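Local coordinates for universal stress protein MT1672 (PDB 1TQ8) that is of no established function but belongs to the universal stress protein A family, whose members are often nucleotide-binding proteins linked to survival under stress, at residues S15-S27 against A37-S51. Residues are numbered along the deposited sequence; the frame is centred on the assembly and turned at random.
Sequences SAYKTVVVGTDGS and AAQIAGADAKLIIAS
Ser51 OG donates to Thr24 O over 2.7 Å, approaching in the carbonyl plane, at the end where the two strands stop pairing. The hydroxyl gets there because OG stands opposite the backbone N (chi1 -173°). Thr24 is held at its hydroxyl too: OG1 accepts from Gly26 N in an ST turn, and the following Asp25 OD1 takes both Ser27 N and Ser27 OG, so the loop leading into helix 28-41 is tied down. Behind it, strands 19-23 and 46-51 run parallel, and six backbone bonds run from Lys46 N to Lys18 O up to Thr24 N to Ala50 O, the two end ones bent (151°) and the one from Ala50 N to Val22 O almost straight (176°). This is the first beta-alpha-beta crossover of the universal stress protein fold, in which helix 28-41 returns antiparallel to strand 19-23 and lies over the face carrying Val20 and Val22. There Ala37 CB presses on Val22 CB at 3.7 Å, small enough to let the helix sit close, while Leu47 CD1 leans obliquely against Val20, 3.9 Å from its CB and 3.6 Å from its O. At the far end, a water donates to both Tyr17 O and Ile40 O, and Ile40 CG2 meets the Tyr17 ring at its edge, 4.1 Å from CD1. Tyr17 OH hydrogen-bonds Asp152 OD2 of a second subunit.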
loop_
_atom_site.group_PDB
_atom_site.type_symbol
_atom_site.label_atom_id
_atom_site.label_comp_id
_atom_site.label_asym_id
_atom_site.label_seq_id
_atom_site.Cartn_x
_atom_site.Cartn_y
_atom_site.Cartn_z
ATOM N N SER A 15 -24.418 1.491 -14.963
ATOM C CA SER A 15 -24.909 2.862 -15.055
ATOM C C SER A 15 -23.930 3.830 -14.403
ATOM O O SER A 15 -22.885 3.421 -13.900
ATOM C CB SER A 15 -26.275 2.975 -14.375
ATOM O OG SER A 15 -26.215 2.516 -13.034
ATOM N N ALA A 16 -24.270 5.115 -14.422
ATOM C CA ALA A 16 -23.419 6.134 -13.823
ATOM C C ALA A 16 -23.456 6.022 -12.303
ATOM O O ALA A 16 -24.379 5.444 -11.731
ATOM C CB ALA A 16 -23.876 7.522 -14.251
ATOM N N TYR A 17 -22.444 6.574 -11.652
ATOM C CA TYR A 17 -22.381 6.541 -10.202
ATOM C C TYR A 17 -23.501 7.401 -9.631
ATOM O O TYR A 17 -23.702 8.527 -10.073
ATOM C CB TYR A 17 -21.033 7.082 -9.732
ATOM C CG TYR A 17 -19.883 6.167 -10.039
ATOM C CD1 TYR A 17 -18.797 6.610 -10.788
ATOM C CD2 TYR A 17 -19.869 4.849 -9.561
ATOM C CE1 TYR A 17 -17.727 5.764 -11.056
ATOM C CE2 TYR A 17 -18.803 4.001 -9.822
ATOM C CZ TYR A 17 -17.734 4.467 -10.571
ATOM O OH TYR A 17 -16.664 3.638 -10.825
ATOM N N LYS A 18 -24.219 6.876 -8.646
ATOM C CA LYS A 18 -25.302 7.625 -8.038
ATOM C C LYS A 18 -24.926 8.323 -6.734
ATOM O O LYS A 18 -25.379 9.437 -6.483
ATOM C CB LYS A 18 -26.495 6.714 -7.777
ATOM C CG LYS A 18 -26.925 5.861 -8.947
ATOM C CD LYS A 18 -28.159 5.060 -8.555
ATOM C CE LYS A 18 -28.524 4.022 -9.614
ATOM N NZ LYS A 18 -27.556 2.881 -9.618
ATOM N N THR A 19 -24.110 7.676 -5.903
ATOM C CA THR A 19 -23.714 8.256 -4.615
ATOM C C THR A 19 -22.205 8.348 -4.445
ATOM O O THR A 19 -21.543 7.359 -4.152
ATOM C CB THR A 19 -24.290 7.436 -3.445
ATOM O OG1 THR A 19 -25.713 7.326 -3.590
ATOM C CG2 THR A 19 -23.976 8.108 -2.114
ATOM N N VAL A 20 -21.680 9.557 -4.613
ATOM C CA VAL A 20 -20.253 9.827 -4.521
ATOM C C VAL A 20 -19.827 10.454 -3.197
ATOM O O VAL A 20 -20.431 11.428 -2.736
ATOM C CB VAL A 20 -19.819 10.797 -5.636
ATOM C CG1 VAL A 20 -18.300 10.890 -5.703
ATOM C CG2 VAL A 20 -20.393 10.340 -6.964
ATOM N N VAL A 21 -18.781 9.899 -2.587
ATOM C CA VAL A 21 -18.255 10.449 -1.346
ATOM C C VAL A 21 -16.822 10.879 -1.628
ATOM O O VAL A 21 -16.040 10.107 -2.173
ATOM C CB VAL A 21 -18.252 9.406 -0.198
ATOM C CG1 VAL A 21 -17.744 10.053 1.087
ATOM C CG2 VAL A 21 -19.650 8.864 0.019
ATOM N N VAL A 22 -16.489 12.121 -1.292
ATOM C CA VAL A 22 -15.142 12.632 -1.504
ATOM C C VAL A 22 -14.645 13.198 -0.197
ATOM O O VAL A 22 -15.410 13.802 0.545
ATOM C CB VAL A 22 -15.088 13.759 -2.582
ATOM C CG1 VAL A 22 -15.990 14.923 -2.196
ATOM C CG2 VAL A 22 -13.658 14.247 -2.757
ATOM N N GLY A 23 -13.359 13.003 0.084
ATOM C CA GLY A 23 -12.789 13.506 1.323
ATOM C C GLY A 23 -11.932 14.726 1.076
ATOM O O GLY A 23 -11.279 14.830 0.040
ATOM N N THR A 24 -11.940 15.668 2.012
ATOM C CA THR A 24 -11.123 16.864 1.868
ATOM C C THR A 24 -10.667 17.422 3.201
ATOM O O THR A 24 -11.426 17.436 4.177
ATOM C CB THR A 24 -11.858 18.006 1.131
ATOM O OG1 THR A 24 -11.027 19.174 1.140
ATOM C CG2 THR A 24 -13.166 18.353 1.830
ATOM N N ASP A 25 -9.424 17.888 3.232
ATOM C CA ASP A 25 -8.865 18.486 4.436
ATOM C C ASP A 25 -8.749 19.991 4.199
ATOM O O ASP A 25 -8.204 20.724 5.022
ATOM C CB ASP A 25 -7.501 17.862 4.770
ATOM C CG ASP A 25 -6.395 18.289 3.813
ATOM O OD1 ASP A 25 -6.647 18.409 2.600
ATOM O OD2 ASP A 25 -5.253 18.493 4.278
ATOM N N GLY A 26 -9.276 20.445 3.065
ATOM C CA GLY A 26 -9.241 21.860 2.748
ATOM C C GLY A 26 -8.034 22.332 1.958
ATOM O O GLY A 26 -7.951 23.503 1.592
ATOM N N SER A 27 -7.097 21.428 1.692
ATOM C CA SER A 27 -5.892 21.765 0.939
ATOM C C SER A 27 -6.257 21.981 -0.516
ATOM O O SER A 27 -7.420 21.860 -0.890
ATOM C CB SER A 27 -4.881 20.623 1.021
ATOM O OG SER A 27 -5.362 19.482 0.325
ATOM N N ALA A 37 -14.849 15.146 -8.222
ATOM C CA ALA A 37 -15.991 14.407 -7.688
ATOM C C ALA A 37 -17.292 15.105 -8.082
ATOM O O ALA A 37 -18.306 14.459 -8.363
ATOM C CB ALA A 37 -15.890 14.298 -6.169
ATOM N N ALA A 38 -17.256 16.434 -8.091
ATOM C CA ALA A 38 -18.426 17.226 -8.462
ATOM C C ALA A 38 -18.762 16.981 -9.930
ATOM O O ALA A 38 -19.932 16.797 -10.286
ATOM C CB ALA A 38 -18.154 18.703 -8.229
ATOM N N GLN A 39 -17.728 16.965 -10.768
ATOM C CA GLN A 39 -17.882 16.735 -12.201
ATOM C C GLN A 39 -18.518 15.385 -12.473
ATOM O O GLN A 39 -19.239 15.225 -13.447
ATOM C CB GLN A 39 -16.518 16.802 -12.893
ATOM C CG GLN A 39 -16.553 16.649 -14.419
ATOM C CD GLN A 39 -16.738 15.204 -14.889
ATOM O OE1 GLN A 39 -15.979 14.309 -14.507
ATOM N NE2 GLN A 39 -17.737 14.978 -15.741
ATOM N N ILE A 40 -18.258 14.415 -11.605
ATOM C CA ILE A 40 -18.800 13.077 -11.780
ATOM C C ILE A 40 -20.210 12.969 -11.228
ATOM O O ILE A 40 -21.042 12.249 -11.770
ATOM C CB ILE A 40 -17.916 12.025 -11.068
ATOM C CG1 ILE A 40 -16.502 12.075 -11.639
ATOM C CG2 ILE A 40 -18.531 10.635 -11.203
ATOM C CD1 ILE A 40 -15.519 11.159 -10.965
ATOM N N ALA A 41 -20.475 13.669 -10.133
ATOM C CA ALA A 41 -21.797 13.609 -9.524
ATOM C C ALA A 41 -22.809 14.354 -10.388
ATOM O O ALA A 41 -23.952 13.923 -10.547
ATOM C CB ALA A 41 -21.750 14.202 -8.127
ATOM N N GLY A 42 -22.377 15.481 -10.939
ATOM C CA GLY A 42 -23.242 16.268 -11.800
ATOM C C GLY A 42 -24.532 16.761 -11.178
ATOM O O GLY A 42 -24.536 17.360 -10.099
ATOM N N ALA A 43 -25.641 16.499 -11.859
ATOM C CA ALA A 43 -26.932 16.955 -11.377
ATOM C C ALA A 43 -27.898 15.835 -11.049
ATOM O O ALA A 43 -28.999 16.083 -10.559
ATOM C CB ALA A 43 -27.550 17.888 -12.401
ATOM N N ASP A 44 -27.489 14.602 -11.311
ATOM C CA ASP A 44 -28.358 13.471 -11.039
ATOM C C ASP A 44 -27.841 12.573 -9.923
ATOM O O ASP A 44 -28.535 11.658 -9.478
ATOM C CB ASP A 44 -28.566 12.669 -12.323
ATOM C CG ASP A 44 -29.080 13.533 -13.464
ATOM O OD1 ASP A 44 -30.091 14.248 -13.259
ATOM O OD2 ASP A 44 -28.479 13.500 -14.564
ATOM N N ALA A 45 -26.626 12.835 -9.458
ATOM C CA ALA A 45 -26.064 12.021 -8.393
ATOM C C ALA A 45 -25.875 12.813 -7.115
ATOM O O ALA A 45 -25.752 14.039 -7.135
ATOM C CB ALA A 45 -24.734 11.420 -8.834
ATOM N N LYS A 46 -25.860 12.093 -6.002
ATOM C CA LYS A 46 -25.661 12.693 -4.693
ATOM C C LYS A 46 -24.162 12.753 -4.389
ATOM O O LYS A 46 -23.434 11.783 -4.608
ATOM C CB LYS A 46 -26.391 11.867 -3.625
ATOM C CG LYS A 46 -26.107 12.303 -2.193
ATOM C CD LYS A 46 -27.202 11.866 -1.214
ATOM C CE LYS A 46 -27.444 10.363 -1.232
ATOM N NZ LYS A 46 -28.512 9.968 -0.264
ATOM N N LEU A 47 -23.711 13.906 -3.906
ATOM C CA LEU A 47 -22.310 14.126 -3.555
ATOM C C LEU A 47 -22.172 14.398 -2.062
ATOM O O LEU A 47 -22.703 15.385 -1.560
ATOM C CB LEU A 47 -21.739 15.327 -4.312
ATOM C CG LEU A 47 -20.282 15.651 -3.965
ATOM C CD1 LEU A 47 -19.400 14.462 -4.325
ATOM C CD2 LEU A 47 -19.816 16.890 -4.714
ATOM N N ILE A 48 -21.462 13.531 -1.350
ATOM C CA ILE A 48 -21.260 13.733 0.078
ATOM C C ILE A 48 -19.821 14.151 0.284
ATOM O O ILE A 48 -18.907 13.437 -0.124
ATOM C CB ILE A 48 -21.517 12.447 0.868
ATOM C CG1 ILE A 48 -22.953 11.990 0.649
ATOM C CG2 ILE A 48 -21.272 12.687 2.345
ATOM C CD1 ILE A 48 -23.283 10.674 1.312
ATOM N N ILE A 49 -19.620 15.312 0.897
ATOM C CA ILE A 49 -18.274 15.810 1.148
ATOM C C ILE A 49 -17.887 15.562 2.588
ATOM O O ILE A 49 -18.552 16.042 3.507
ATOM C CB ILE A 49 -18.151 17.308 0.911
ATOM C CG1 ILE A 49 -18.593 17.658 -0.508
ATOM C CG2 ILE A 49 -16.695 17.735 1.130
ATOM C CD1 ILE A 49 -18.394 19.133 -0.845
ATOM N N ALA A 50 -16.795 14.831 2.783
ATOM C CA ALA A 50 -16.341 14.499 4.129
ATOM C C ALA A 50 -14.989 15.085 4.488
ATOM O O ALA A 50 -14.143 15.314 3.618
ATOM C CB ALA A 50 -16.292 12.968 4.302
ATOM N N SER A 51 -14.797 15.315 5.783
ATOM C CA SER A 51 -13.541 15.834 6.302
ATOM C C SER A 51 -13.314 15.265 7.694
ATOM O O SER A 51 -14.224 15.241 8.525
ATOM C CB SER A 51 -13.566 17.355 6.372
ATOM O OG SER A 51 -12.289 17.855 6.718
HETATM O O HOH W 1 -22.478 10.224 -11.728
#